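Polyketide synthase PksR (Bacillus subtilis, PDB 4U3V) takes part in intermediate steps of bacillaene antibiotic synthesis, this piece being its double-hotdog enoyl-isomerase domain. Local coordinates at residues P40-V54 / G164-H176. Numbering follows the deposited sequence.
Sequences PYVQGHVFNNERVLV and GPEWGELFKTITH
Phe-171 packs against Tyr-41, Gly-44 and Val-54 in the tightly filled part of this contact. Its CZ lies over one face of the Tyr-41 ring, 3.9 Å from Tyr-41 CD1, the two planes inclined at 56°. A thin, apolar ring suits this place because its edge can meet Tyr-41 O and Gly-44 CA while CZ reaches the Tyr-41 face. Val-54 comes from the opposite direction, CG1 near CZ and CG2 near CE1 and CZ. Helix 205-219 adds Leu-206 to Phe-171 and Pro-205 to Tyr-41, whose hydroxyl is hydrogen-bonded to Thr-57. With no side chain on either glycine the backbones come close, Gly-44 CA lying 3.7 Å from Gly-168 CA. Gly-168 N gives Gly-44 O a short bond of 2.7 Å, nearly straight at the hydrogen but sharply bent at the carbonyl oxygen, and strands 45-47 and 166-167 continue the pairing through two bonds between Val-46 and Glu-166.

On one face of this sheet His-45 lays CD2 over the Trp-167 ring, 3.6 Å from CH2, with Pro-165 CB over the same face. With CG anti to the backbone N (chi1 -179°), the imidazole sends ND1 to Val-52 O in its own plane, which fixes the ring's rotation.

The other face is looser and wetter. Val-46 CG1 merely brushes the bent chain of Glu-166, 3.9 Å from OE2; a carboxylate suits this exposed position, and a water bridges Gln-43 O and Glu-166 O.

In this small antiparallel sheet a type I' turn from Phe-47 to Glu-50 connects strands 45-47 and 50-52, and strand 166-167 probably joins the C-terminal hotdog to the N-terminal one in a dehydratase-like double-hotdog fold.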
loop_
_atom_site.group_PDB
_atom_site.type_symbol
_atom_site.label_atom_id
_atom_site.label_comp_id
_atom_site.label_asym_id
_atom_site.label_seq_id
_atom_site.Cartn_x
_atom_site.Cartn_y
_atom_site.Cartn_z
ATOM N N PRO A 40 -4.989 14.377 -9.570
ATOM C CA PRO A 40 -5.670 13.083 -9.796
ATOM C C PRO A 40 -5.474 12.058 -8.663
ATOM O O PRO A 40 -6.399 11.332 -8.330
ATOM C CB PRO A 40 -5.041 12.572 -11.101
ATOM C CG PRO A 40 -4.585 13.803 -11.820
ATOM C CD PRO A 40 -4.275 14.849 -10.774
ATOM N N TYR A 41 -4.319 12.085 -7.996
ATOM C CA TYR A 41 -4.103 11.195 -6.837
ATOM C C TYR A 41 -5.147 11.415 -5.723
ATOM O O TYR A 41 -5.513 10.478 -5.006
ATOM C CB TYR A 41 -2.695 11.430 -6.293
ATOM C CG TYR A 41 -2.233 10.395 -5.279
ATOM C CD1 TYR A 41 -1.587 9.243 -5.696
ATOM C CD2 TYR A 41 -2.423 10.592 -3.910
ATOM C CE1 TYR A 41 -1.112 8.321 -4.772
ATOM C CE2 TYR A 41 -1.919 9.701 -2.979
ATOM C CZ TYR A 41 -1.293 8.547 -3.421
ATOM O OH TYR A 41 -0.737 7.664 -2.499
ATOM N N VAL A 42 -5.620 12.663 -5.561
ATOM C CA VAL A 42 -6.531 13.011 -4.475
ATOM C C VAL A 42 -7.977 12.895 -4.959
ATOM O O VAL A 42 -8.817 12.344 -4.232
ATOM C CB VAL A 42 -6.261 14.443 -3.945
ATOM C CG1 VAL A 42 -7.248 14.831 -2.844
ATOM C CG2 VAL A 42 -4.849 14.504 -3.384
ATOM N N GLN A 43 -8.223 13.395 -6.174
ATOM C CA GLN A 43 -9.558 13.284 -6.816
ATOM C C GLN A 43 -9.947 11.814 -6.927
ATOM O O GLN A 43 -11.129 11.462 -6.873
ATOM C CB GLN A 43 -9.527 13.816 -8.248
ATOM C CG GLN A 43 -9.389 15.312 -8.399
ATOM C CD GLN A 43 -9.338 15.719 -9.859
ATOM O OE1 GLN A 43 -8.651 15.089 -10.671
ATOM N NE2 GLN A 43 -10.080 16.767 -10.206
ATOM N N GLY A 44 -8.940 10.963 -7.087
ATOM C CA GLY A 44 -9.169 9.529 -7.313
ATOM C C GLY A 44 -9.534 8.598 -6.167
ATOM O O GLY A 44 -9.706 7.382 -6.372
ATOM N N HIS A 45 -9.648 9.130 -4.965
ATOM C CA HIS A 45 -10.172 8.366 -3.844
ATOM C C HIS A 45 -11.133 9.115 -2.968
ATOM O O HIS A 45 -10.737 9.953 -2.170
ATOM C CB HIS A 45 -9.012 7.813 -3.015
ATOM C CG HIS A 45 -9.445 6.981 -1.845
ATOM N ND1 HIS A 45 -9.339 7.414 -0.569
ATOM C CD2 HIS A 45 -10.043 5.712 -1.783
ATOM C CE1 HIS A 45 -9.800 6.461 0.271
ATOM N NE2 HIS A 45 -10.219 5.412 -0.473
ATOM N N VAL A 46 -12.405 8.724 -3.030
ATOM C CA VAL A 46 -13.472 9.400 -2.302
ATOM C C VAL A 46 -14.117 8.421 -1.338
ATOM O O VAL A 46 -14.354 7.264 -1.677
ATOM C CB VAL A 46 -14.527 9.966 -3.273
ATOM C CG1 VAL A 46 -15.810 10.325 -2.535
ATOM C CG2 VAL A 46 -13.967 11.170 -4.024
ATOM N N PHE A 47 -14.319 8.860 -0.106
ATOM C CA PHE A 47 -14.849 7.991 0.926
ATOM C C PHE A 47 -15.731 8.749 1.919
ATOM O O PHE A 47 -15.358 9.804 2.443
ATOM C CB PHE A 47 -13.732 7.248 1.663
ATOM C CG PHE A 47 -14.235 6.239 2.659
ATOM C CD1 PHE A 47 -14.714 5.004 2.232
ATOM C CD2 PHE A 47 -14.258 6.531 4.014
ATOM C CE1 PHE A 47 -15.183 4.072 3.142
ATOM C CE2 PHE A 47 -14.726 5.604 4.932
ATOM C CZ PHE A 47 -15.194 4.372 4.495
ATOM N N ASN A 48 -16.925 8.222 2.142
ATOM C CA ASN A 48 -17.914 8.930 2.934
ATOM C C ASN A 48 -17.972 10.397 2.489
ATOM O O ASN A 48 -17.838 11.302 3.318
ATOM C CB ASN A 48 -17.536 8.837 4.418
ATOM C CG ASN A 48 -18.731 9.008 5.337
ATOM O OD1 ASN A 48 -19.853 8.596 5.012
ATOM N ND2 ASN A 48 -18.500 9.628 6.491
ATOM N N ASN A 49 -18.080 10.615 1.171
ATOM C CA ASN A 49 -18.248 11.946 0.582
ATOM C C ASN A 49 -17.084 12.933 0.676
ATOM O O ASN A 49 -17.248 14.115 0.373
ATOM C CB ASN A 49 -19.534 12.602 1.104
ATOM C CG ASN A 49 -20.768 12.150 0.345
ATOM O OD1 ASN A 49 -20.689 11.796 -0.836
ATOM N ND2 ASN A 49 -21.914 12.136 1.025
ATOM N N GLU A 50 -15.910 12.460 1.086
ATOM C CA GLU A 50 -14.746 13.346 1.199
ATOM C C GLU A 50 -13.599 12.809 0.339
ATOM O O GLU A 50 -13.503 11.596 0.131
ATOM C CB GLU A 50 -14.289 13.456 2.655
ATOM C CG GLU A 50 -15.419 13.540 3.680
ATOM C CD GLU A 50 -14.966 13.206 5.096
ATOM O OE1 GLU A 50 -14.445 12.087 5.319
ATOM O OE2 GLU A 50 -15.165 14.049 6.001
ATOM N N ARG A 51 -12.674 13.686 -0.052
ATOM C CA ARG A 51 -11.391 13.219 -0.621
ATOM C C ARG A 51 -10.411 12.848 0.485
ATOM O O ARG A 51 -10.008 13.706 1.264
ATOM C CB ARG A 51 -10.853 14.278 -1.551
ATOM C CG ARG A 51 -11.857 14.556 -2.666
ATOM C CD ARG A 51 -11.233 15.124 -3.911
ATOM N NE ARG A 51 -12.270 15.678 -4.795
ATOM C CZ ARG A 51 -12.038 16.478 -5.835
ATOM N NH1 ARG A 51 -10.799 16.860 -6.144
ATOM N NH2 ARG A 51 -13.053 16.904 -6.582
ATOM N N VAL A 52 -10.181 11.550 0.675
ATOM C CA VAL A 52 -9.391 11.053 1.795
ATOM C C VAL A 52 -8.087 10.498 1.230
ATOM O O VAL A 52 -8.117 9.733 0.267
ATOM C CB VAL A 52 -10.136 9.900 2.494
ATOM C CG1 VAL A 52 -9.249 9.208 3.525
ATOM C CG2 VAL A 52 -11.457 10.390 3.100
ATOM N N LEU A 53 -6.936 10.964 1.721
ATOM C CA LEU A 53 -5.675 10.499 1.121
ATOM C C LEU A 53 -5.586 8.978 1.283
ATOM O O LEU A 53 -5.842 8.444 2.375
ATOM C CB LEU A 53 -4.491 11.184 1.828
ATOM C CG LEU A 53 -3.122 11.029 1.161
ATOM C CD1 LEU A 53 -3.132 11.733 -0.188
ATOM C CD2 LEU A 53 -2.081 11.664 2.075
ATOM N N VAL A 54 -5.216 8.263 0.205
ATOM C CA VAL A 54 -5.228 6.813 0.300
ATOM C C VAL A 54 -4.194 6.344 1.333
ATOM O O VAL A 54 -3.076 6.882 1.403
ATOM C CB VAL A 54 -4.982 6.118 -1.053
ATOM C CG1 VAL A 54 -6.174 6.301 -1.981
ATOM C CG2 VAL A 54 -3.690 6.614 -1.683
ATOM N N GLY A 164 -17.520 0.855 -0.588
ATOM C CA GLY A 164 -17.643 2.298 -0.428
ATOM C C GLY A 164 -16.810 3.129 -1.388
ATOM O O GLY A 164 -17.358 3.960 -2.111
ATOM N N PRO A 165 -15.472 2.950 -1.368
ATOM C CA PRO A 165 -14.581 3.928 -2.007
ATOM C C PRO A 165 -14.909 4.140 -3.483
ATOM O O PRO A 165 -15.131 3.169 -4.212
ATOM C CB PRO A 165 -13.194 3.293 -1.868
ATOM C CG PRO A 165 -13.296 2.383 -0.682
ATOM C CD PRO A 165 -14.738 1.998 -0.508
ATOM N N GLU A 166 -14.963 5.401 -3.909
ATOM C CA GLU A 166 -14.995 5.721 -5.331
ATOM C C GLU A 166 -13.596 5.971 -5.876
ATOM O O GLU A 166 -12.881 6.846 -5.381
ATOM C CB GLU A 166 -15.850 6.952 -5.594
ATOM C CG GLU A 166 -17.344 6.713 -5.495
ATOM C CD GLU A 166 -18.062 7.913 -4.919
ATOM O OE1 GLU A 166 -18.142 8.949 -5.618
ATOM O OE2 GLU A 166 -18.491 7.839 -3.747
ATOM N N TRP A 167 -13.259 5.272 -6.958
ATOM C CA TRP A 167 -11.891 5.254 -7.491
ATOM C C TRP A 167 -11.744 6.011 -8.766
ATOM O O TRP A 167 -12.486 5.778 -9.713
ATOM C CB TRP A 167 -11.444 3.810 -7.704
ATOM C CG TRP A 167 -11.358 3.038 -6.423
ATOM C CD1 TRP A 167 -12.253 2.092 -5.925
ATOM C CD2 TRP A 167 -10.315 3.153 -5.413
ATOM N NE1 TRP A 167 -11.848 1.629 -4.698
ATOM C CE2 TRP A 167 -10.648 2.189 -4.365
ATOM C CE3 TRP A 167 -9.131 3.874 -5.319
ATOM C CZ2 TRP A 167 -9.835 1.999 -3.270
ATOM C CZ3 TRP A 167 -8.319 3.659 -4.213
ATOM C CH2 TRP A 167 -8.655 2.753 -3.222
ATOM N N GLY A 168 -10.716 6.838 -8.848
ATOM C CA GLY A 168 -10.300 7.423 -10.116
ATOM C C GLY A 168 -9.428 6.516 -10.967
ATOM O O GLY A 168 -8.898 5.513 -10.490
ATOM N N GLU A 169 -9.252 6.860 -12.238
ATOM C CA GLU A 169 -8.593 5.934 -13.174
ATOM C C GLU A 169 -7.115 5.626 -12.910
ATOM O O GLU A 169 -6.627 4.555 -13.274
ATOM C CB GLU A 169 -8.727 6.413 -14.624
ATOM C CG GLU A 169 -10.164 6.621 -15.079
ATOM C CD GLU A 169 -10.948 5.321 -15.172
ATOM O OE1 GLU A 169 -10.489 4.415 -15.904
ATOM O OE2 GLU A 169 -11.996 5.193 -14.486
ATOM N N LEU A 170 -6.391 6.592 -12.347
ATOM C CA LEU A 170 -5.035 6.384 -11.841
ATOM C C LEU A 170 -4.854 5.057 -11.067
ATOM O O LEU A 170 -3.795 4.425 -11.159
ATOM C CB LEU A 170 -4.703 7.541 -10.875
ATOM C CG LEU A 170 -3.270 7.569 -10.349
ATOM C CD1 LEU A 170 -2.295 7.571 -11.525
ATOM C CD2 LEU A 170 -2.985 8.726 -9.390
ATOM N N PHE A 171 -5.795 4.794 -10.165
ATOM C CA PHE A 171 -5.709 3.629 -9.234
ATOM C C PHE A 171 -6.149 2.304 -9.880
ATOM O O PHE A 171 -5.975 1.221 -9.291
ATOM C CB PHE A 171 -6.523 3.896 -7.956
ATOM C CG PHE A 171 -5.970 5.021 -7.110
ATOM C CD1 PHE A 171 -4.776 4.861 -6.418
ATOM C CD2 PHE A 171 -6.622 6.251 -7.041
ATOM C CE1 PHE A 171 -4.219 5.902 -5.681
ATOM C CE2 PHE A 171 -6.086 7.288 -6.285
ATOM C CZ PHE A 171 -4.871 7.124 -5.622
ATOM N N LYS A 172 -6.751 2.374 -11.069
ATOM C CA LYS A 172 -7.271 1.160 -11.719
ATOM C C LYS A 172 -6.169 0.393 -12.448
ATOM O O LYS A 172 -6.074 0.430 -13.678
ATOM C CB LYS A 172 -8.412 1.518 -12.674
ATOM C CG LYS A 172 -9.565 2.191 -11.956
ATOM C CD LYS A 172 -10.835 2.278 -12.788
ATOM C CE LYS A 172 -11.972 2.790 -11.929
ATOM N NZ LYS A 172 -13.176 3.167 -12.713
ATOM N N THR A 173 -5.348 -0.318 -11.688
ATOM C CA THR A 173 -4.130 -0.923 -12.187
ATOM C C THR A 173 -4.298 -2.411 -12.502
ATOM O O THR A 173 -3.382 -3.038 -13.023
ATOM C CB THR A 173 -3.027 -0.810 -11.142
ATOM O OG1 THR A 173 -3.488 -1.409 -9.929
ATOM C CG2 THR A 173 -2.706 0.645 -10.848
ATOM N N ILE A 174 -5.430 -2.990 -12.131
ATOM C CA ILE A 174 -5.519 -4.459 -12.165
ATOM C C ILE A 174 -5.968 -4.885 -13.566
ATOM O O ILE A 174 -6.949 -4.361 -14.085
ATOM C CB ILE A 174 -6.559 -4.946 -11.172
ATOM C CG1 ILE A 174 -6.019 -4.704 -9.756
ATOM C CG2 ILE A 174 -6.873 -6.440 -11.394
ATOM C CD1 ILE A 174 -7.062 -4.865 -8.681
ATOM N N THR A 175 -5.254 -5.834 -14.161
ATOM C CA THR A 175 -5.656 -6.361 -15.487
ATOM C C THR A 175 -6.226 -7.773 -15.463
ATOM O O THR A 175 -7.016 -8.141 -16.348
ATOM C CB THR A 175 -4.488 -6.312 -16.492
ATOM O OG1 THR A 175 -3.413 -7.156 -16.033
ATOM C CG2 THR A 175 -3.975 -4.881 -16.605
ATOM N N HIS A 176 -5.777 -8.591 -14.516
ATOM C CA HIS A 176 -6.306 -9.958 -14.401
ATOM C C HIS A 176 -6.433 -10.343 -12.948
ATOM O O HIS A 176 -5.591 -9.961 -12.145
ATOM C CB HIS A 176 -5.357 -10.945 -15.068
ATOM C CG HIS A 176 -5.063 -10.635 -16.516
ATOM N ND1 HIS A 176 -4.198 -9.670 -16.888
ATOM C CD2 HIS A 176 -5.497 -11.251 -17.693
ATOM C CE1 HIS A 176 -4.103 -9.645 -18.233
ATOM N NE2 HIS A 176 -4.894 -10.617 -18.726
HETATM O O HOH W 1 -12.899 9.401 -7.212
#